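Local coordinates for aminopeptidase-like protein (PDB 5JM6) that probably acts as a zinc-dependent aminopeptidase of the M18 family and assembles into a dodecamer linked to selective autophagy through the Cvt pathway, at residues T94-T106 with I112-G124. Numbering follows the deposited sequence.
Sequences TGKLVPGGKYFTT and IIAFTVGQAYKPG
Tyr103 and Phe115 stand opposite each other as a hydrogen-bonded pair of an antiparallel hairpin, and their side chains meet on the same side of the sheet. Phe115 has CG set between its own backbone N and carbonyl carbon (chi1 62°), which swings the ring across to the other strand. There Tyr103 CB sits over one ring face in a CH-pi contact, 4.0 Å from the centroid. The two rings are oblique, planes at 37°, with Tyr103 CD2 3.6 Å from Phe115 CE2. At the edge of the tyrosine ring, near its plane, lies Val117 CG2, 4.1 Å from Tyr103 CE2; one face is covered by Leu97 CD2, whose loop curls back over the ring. The phenol oxygen accepts a long bond from Val98 N, tying that loop to the strand.

Behind these side chains the backbones of Tyr103 and Phe115 exchange two N-H...O bonds, and Thr105 and Ile113 do the same. Val117 N gives a nearly straight bond to Gly101 O (175°). In the type II turn Val98-Gly101, which leads into strand 102-107, Gly100 N reaches Val117 O at 2.7 Å from above the carbonyl plane, a more bent bond. Pro99 CB packs on Gly118 O.

On the opposite face Phe104 CB meets Ala114 CB at 3.9 Å, Phe104 CD2 touches Ile112 CD1, and Lys102 and Thr116 run side by side, with Lys102 NZ hydrogen-bonded to Ala82 O.

Helix 68-81 packs on that face through Leu79, while helix 353-368 lies against the Phe115 face, with Ile361 on Phe115 and Phe353 on Ile113. Strand 102-107 pairs outward with strand 85-86, and strand 111-117 pairs inward with strand 330-336, so the hairpin supplies the second and third strands in from one edge of the large mixed sheet.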
loop_
_atom_site.group_PDB
_atom_site.type_symbol
_atom_site.label_atom_id
_atom_site.label_comp_id
_atom_site.label_asym_id
_atom_site.label_seq_id
_atom_site.Cartn_x
_atom_site.Cartn_y
_atom_site.Cartn_z
ATOM N N THR A 94 59.860 37.386 1.167
ATOM C CA THR A 94 59.718 38.811 1.467
ATOM C C THR A 94 60.745 39.678 0.741
ATOM O O THR A 94 60.578 40.894 0.652
ATOM C CB THR A 94 59.802 39.087 2.983
ATOM O OG1 THR A 94 60.912 38.379 3.546
ATOM C CG2 THR A 94 58.520 38.645 3.677
ATOM N N GLY A 95 61.816 39.067 0.244
ATOM C CA GLY A 95 62.701 39.764 -0.669
ATOM C C GLY A 95 62.235 39.840 -2.118
ATOM O O GLY A 95 62.122 40.928 -2.683
ATOM N N LYS A 96 61.877 38.683 -2.678
ATOM C CA LYS A 96 61.897 38.425 -4.130
ATOM C C LYS A 96 60.950 39.125 -5.082
ATOM O O LYS A 96 61.192 39.131 -6.289
ATOM C CB LYS A 96 61.612 36.960 -4.413
ATOM C CG LYS A 96 62.226 35.912 -3.569
ATOM C CD LYS A 96 62.115 34.669 -4.429
ATOM C CE LYS A 96 61.698 33.447 -3.671
ATOM N NZ LYS A 96 62.924 32.715 -3.335
ATOM N N LEU A 97 59.816 39.596 -4.597
ATOM C CA LEU A 97 58.753 39.893 -5.539
ATOM C C LEU A 97 58.885 41.307 -6.072
ATOM O O LEU A 97 59.154 42.252 -5.332
ATOM C CB LEU A 97 57.388 39.654 -4.902
ATOM C CG LEU A 97 57.150 38.226 -4.398
ATOM C CD1 LEU A 97 55.702 38.054 -3.979
ATOM C CD2 LEU A 97 57.539 37.182 -5.440
ATOM N N VAL A 98 58.703 41.427 -7.380
ATOM C CA VAL A 98 59.056 42.632 -8.105
ATOM C C VAL A 98 57.959 42.911 -9.129
ATOM O O VAL A 98 57.348 41.976 -9.650
ATOM C CB VAL A 98 60.450 42.466 -8.782
ATOM C CG1 VAL A 98 60.352 41.640 -10.064
ATOM C CG2 VAL A 98 61.109 43.810 -9.044
ATOM N N PRO A 99 57.664 44.196 -9.385
ATOM C CA PRO A 99 56.683 44.517 -10.427
ATOM C C PRO A 99 57.082 43.923 -11.772
ATOM O O PRO A 99 58.268 43.884 -12.101
ATOM C CB PRO A 99 56.701 46.045 -10.471
ATOM C CG PRO A 99 57.143 46.454 -9.115
ATOM C CD PRO A 99 58.095 45.395 -8.644
ATOM N N GLY A 100 56.100 43.451 -12.531
ATOM C CA GLY A 100 56.373 42.813 -13.804
ATOM C C GLY A 100 56.764 41.352 -13.666
ATOM O O GLY A 100 56.945 40.663 -14.666
ATOM N N GLY A 101 56.898 40.877 -12.431
ATOM C CA GLY A 101 57.290 39.499 -12.188
ATOM C C GLY A 101 56.149 38.519 -12.386
ATOM O O GLY A 101 54.980 38.901 -12.350
ATOM N N LYS A 102 56.488 37.252 -12.607
ATOM C CA LYS A 102 55.481 36.215 -12.825
ATOM C C LYS A 102 55.819 34.979 -11.997
ATOM O O LYS A 102 56.936 34.466 -12.062
ATOM C CB LYS A 102 55.381 35.868 -14.315
ATOM C CG LYS A 102 55.269 37.096 -15.218
ATOM C CD LYS A 102 55.123 36.747 -16.690
ATOM C CE LYS A 102 56.309 35.958 -17.211
ATOM N NZ LYS A 102 56.254 35.836 -18.695
ATOM N N TYR A 103 54.852 34.505 -11.215
ATOM C CA TYR A 103 55.126 33.482 -10.210
ATOM C C TYR A 103 54.042 32.409 -10.123
ATOM O O TYR A 103 52.960 32.556 -10.693
ATOM C CB TYR A 103 55.304 34.143 -8.839
ATOM C CG TYR A 103 56.262 35.314 -8.854
ATOM C CD1 TYR A 103 57.630 35.120 -8.726
ATOM C CD2 TYR A 103 55.796 36.614 -9.011
ATOM C CE1 TYR A 103 58.509 36.187 -8.748
ATOM C CE2 TYR A 103 56.666 37.687 -9.034
ATOM C CZ TYR A 103 58.022 37.469 -8.902
ATOM O OH TYR A 103 58.890 38.537 -8.923
ATOM N N PHE A 104 54.355 31.320 -9.425
ATOM C CA PHE A 104 53.353 30.320 -9.068
ATOM C C PHE A 104 53.752 29.557 -7.810
ATOM O O PHE A 104 54.927 29.503 -7.448
ATOM C CB PHE A 104 53.108 29.338 -10.220
ATOM C CG PHE A 104 54.238 28.369 -10.460
ATOM C CD1 PHE A 104 55.276 28.695 -11.317
ATOM C CD2 PHE A 104 54.248 27.122 -9.849
ATOM C CE1 PHE A 104 56.309 27.804 -11.549
ATOM C CE2 PHE A 104 55.279 26.229 -10.076
ATOM C CZ PHE A 104 56.308 26.569 -10.930
ATOM N N THR A 105 52.760 28.964 -7.152
ATOM C CA THR A 105 53.003 28.154 -5.965
ATOM C C THR A 105 52.110 26.914 -5.989
ATOM O O THR A 105 51.036 26.910 -6.593
ATOM C CB THR A 105 52.788 28.980 -4.671
ATOM O OG1 THR A 105 53.786 30.005 -4.605
ATOM C CG2 THR A 105 52.900 28.123 -3.412
ATOM N N THR A 106 52.590 25.863 -5.335
ATOM C CA THR A 106 52.004 24.538 -5.385
ATOM C C THR A 106 51.702 24.029 -3.979
ATOM O O THR A 106 52.417 24.350 -3.029
ATOM C CB THR A 106 52.964 23.578 -6.118
ATOM O OG1 THR A 106 52.816 23.753 -7.532
ATOM C CG2 THR A 106 52.714 22.121 -5.754
ATOM N N ILE A 112 47.409 24.646 -7.354
ATOM C CA ILE A 112 48.362 25.609 -7.878
ATOM C C ILE A 112 47.758 27.004 -8.022
ATOM O O ILE A 112 46.604 27.164 -8.425
ATOM C CB ILE A 112 48.935 25.131 -9.235
ATOM C CG1 ILE A 112 50.011 26.094 -9.742
ATOM C CG2 ILE A 112 47.827 24.941 -10.266
ATOM C CD1 ILE A 112 50.715 25.607 -10.980
ATOM N N ILE A 113 48.553 28.006 -7.662
ATOM C CA ILE A 113 48.178 29.406 -7.797
ATOM C C ILE A 113 49.246 30.131 -8.602
ATOM O O ILE A 113 50.402 30.180 -8.194
ATOM C CB ILE A 113 48.020 30.088 -6.426
ATOM C CG1 ILE A 113 46.868 29.456 -5.642
ATOM C CG2 ILE A 113 47.807 31.587 -6.589
ATOM C CD1 ILE A 113 46.806 29.902 -4.201
ATOM N N ALA A 114 48.857 30.686 -9.745
ATOM C CA ALA A 114 49.785 31.424 -10.595
ATOM C C ALA A 114 49.335 32.870 -10.739
ATOM O O ALA A 114 48.138 33.146 -10.830
ATOM C CB ALA A 114 49.900 30.764 -11.958
ATOM N N PHE A 115 50.289 33.795 -10.758
ATOM C CA PHE A 115 49.948 35.207 -10.858
ATOM C C PHE A 115 51.044 36.046 -11.505
ATOM O O PHE A 115 52.220 35.678 -11.489
ATOM C CB PHE A 115 49.611 35.773 -9.472
ATOM C CG PHE A 115 50.750 35.709 -8.489
ATOM C CD1 PHE A 115 51.014 34.545 -7.786
ATOM C CD2 PHE A 115 51.545 36.820 -8.256
ATOM C CE1 PHE A 115 52.058 34.485 -6.878
ATOM C CE2 PHE A 115 52.590 36.768 -7.348
ATOM C CZ PHE A 115 52.847 35.599 -6.661
ATOM N N THR A 116 50.637 37.170 -12.088
ATOM C CA THR A 116 51.569 38.163 -12.606
ATOM C C THR A 116 51.353 39.489 -11.893
ATOM O O THR A 116 50.217 39.896 -11.645
ATOM C CB THR A 116 51.410 38.386 -14.121
ATOM O OG1 THR A 116 50.212 39.130 -14.375
ATOM C CG2 THR A 116 51.352 37.060 -14.855
ATOM N N VAL A 117 52.452 40.158 -11.569
ATOM C CA VAL A 117 52.405 41.442 -10.889
ATOM C C VAL A 117 52.562 42.563 -11.909
ATOM O O VAL A 117 53.559 42.611 -12.622
ATOM C CB VAL A 117 53.512 41.549 -9.824
ATOM C CG1 VAL A 117 53.324 42.796 -8.977
ATOM C CG2 VAL A 117 53.535 40.296 -8.956
ATOM N N GLY A 118 51.578 43.452 -11.992
ATOM C CA GLY A 118 51.646 44.558 -12.930
ATOM C C GLY A 118 52.841 45.456 -12.667
ATOM O O GLY A 118 53.280 45.590 -11.526
ATOM N N GLN A 119 53.378 46.068 -13.719
ATOM C CA GLN A 119 54.549 46.932 -13.583
ATOM C C GLN A 119 54.239 48.205 -12.806
ATOM O O GLN A 119 55.138 48.841 -12.258
ATOM C CB GLN A 119 55.108 47.309 -14.954
ATOM C CG GLN A 119 55.605 46.146 -15.781
ATOM C CD GLN A 119 55.927 46.561 -17.201
ATOM O OE1 GLN A 119 56.583 47.579 -17.429
ATOM N NE2 GLN A 119 55.449 45.785 -18.166
ATOM N N ALA A 120 52.967 48.585 -12.787
ATOM C CA ALA A 120 52.521 49.772 -12.066
ATOM C C ALA A 120 52.013 49.427 -10.668
ATOM O O ALA A 120 51.427 50.272 -9.991
ATOM C CB ALA A 120 51.448 50.501 -12.857
ATOM N N TYR A 121 52.196 48.176 -10.258
ATOM C CA TYR A 121 51.704 47.727 -8.958
ATOM C C TYR A 121 52.352 48.451 -7.779
ATOM O O TYR A 121 53.550 48.740 -7.785
ATOM C CB TYR A 121 51.911 46.222 -8.791
ATOM C CG TYR A 121 51.410 45.715 -7.461
ATOM C CD1 TYR A 121 50.053 45.522 -7.243
ATOM C CD2 TYR A 121 52.288 45.449 -6.417
ATOM C CE1 TYR A 121 49.583 45.070 -6.027
ATOM C CE2 TYR A 121 51.827 44.998 -5.196
ATOM C CZ TYR A 121 50.472 44.809 -5.008
ATOM O OH TYR A 121 50.005 44.358 -3.796
ATOM N N LYS A 122 51.526 48.753 -6.780
ATOM C CA LYS A 122 51.960 49.242 -5.472
ATOM C C LYS A 122 51.072 48.581 -4.421
ATOM O O LYS A 122 49.933 48.225 -4.722
ATOM C CB LYS A 122 51.846 50.766 -5.362
ATOM C CG LYS A 122 52.138 51.539 -6.632
ATOM C CD LYS A 122 51.340 52.840 -6.673
ATOM C CE LYS A 122 49.840 52.584 -6.545
ATOM N NZ LYS A 122 49.022 53.803 -6.824
ATOM N N PRO A 123 51.582 48.415 -3.190
ATOM C CA PRO A 123 50.750 47.863 -2.113
ATOM C C PRO A 123 49.443 48.634 -1.940
ATOM O O PRO A 123 49.454 49.862 -1.865
ATOM C CB PRO A 123 51.638 48.009 -0.876
ATOM C CG PRO A 123 53.025 47.943 -1.416
ATOM C CD PRO A 123 52.972 48.633 -2.753
ATOM N N GLY A 124 48.331 47.908 -1.881
ATOM C CA GLY A 124 47.018 48.521 -1.802
ATOM C C GLY A 124 46.240 48.402 -3.099
ATOM O O GLY A 124 45.032 48.632 -3.130
#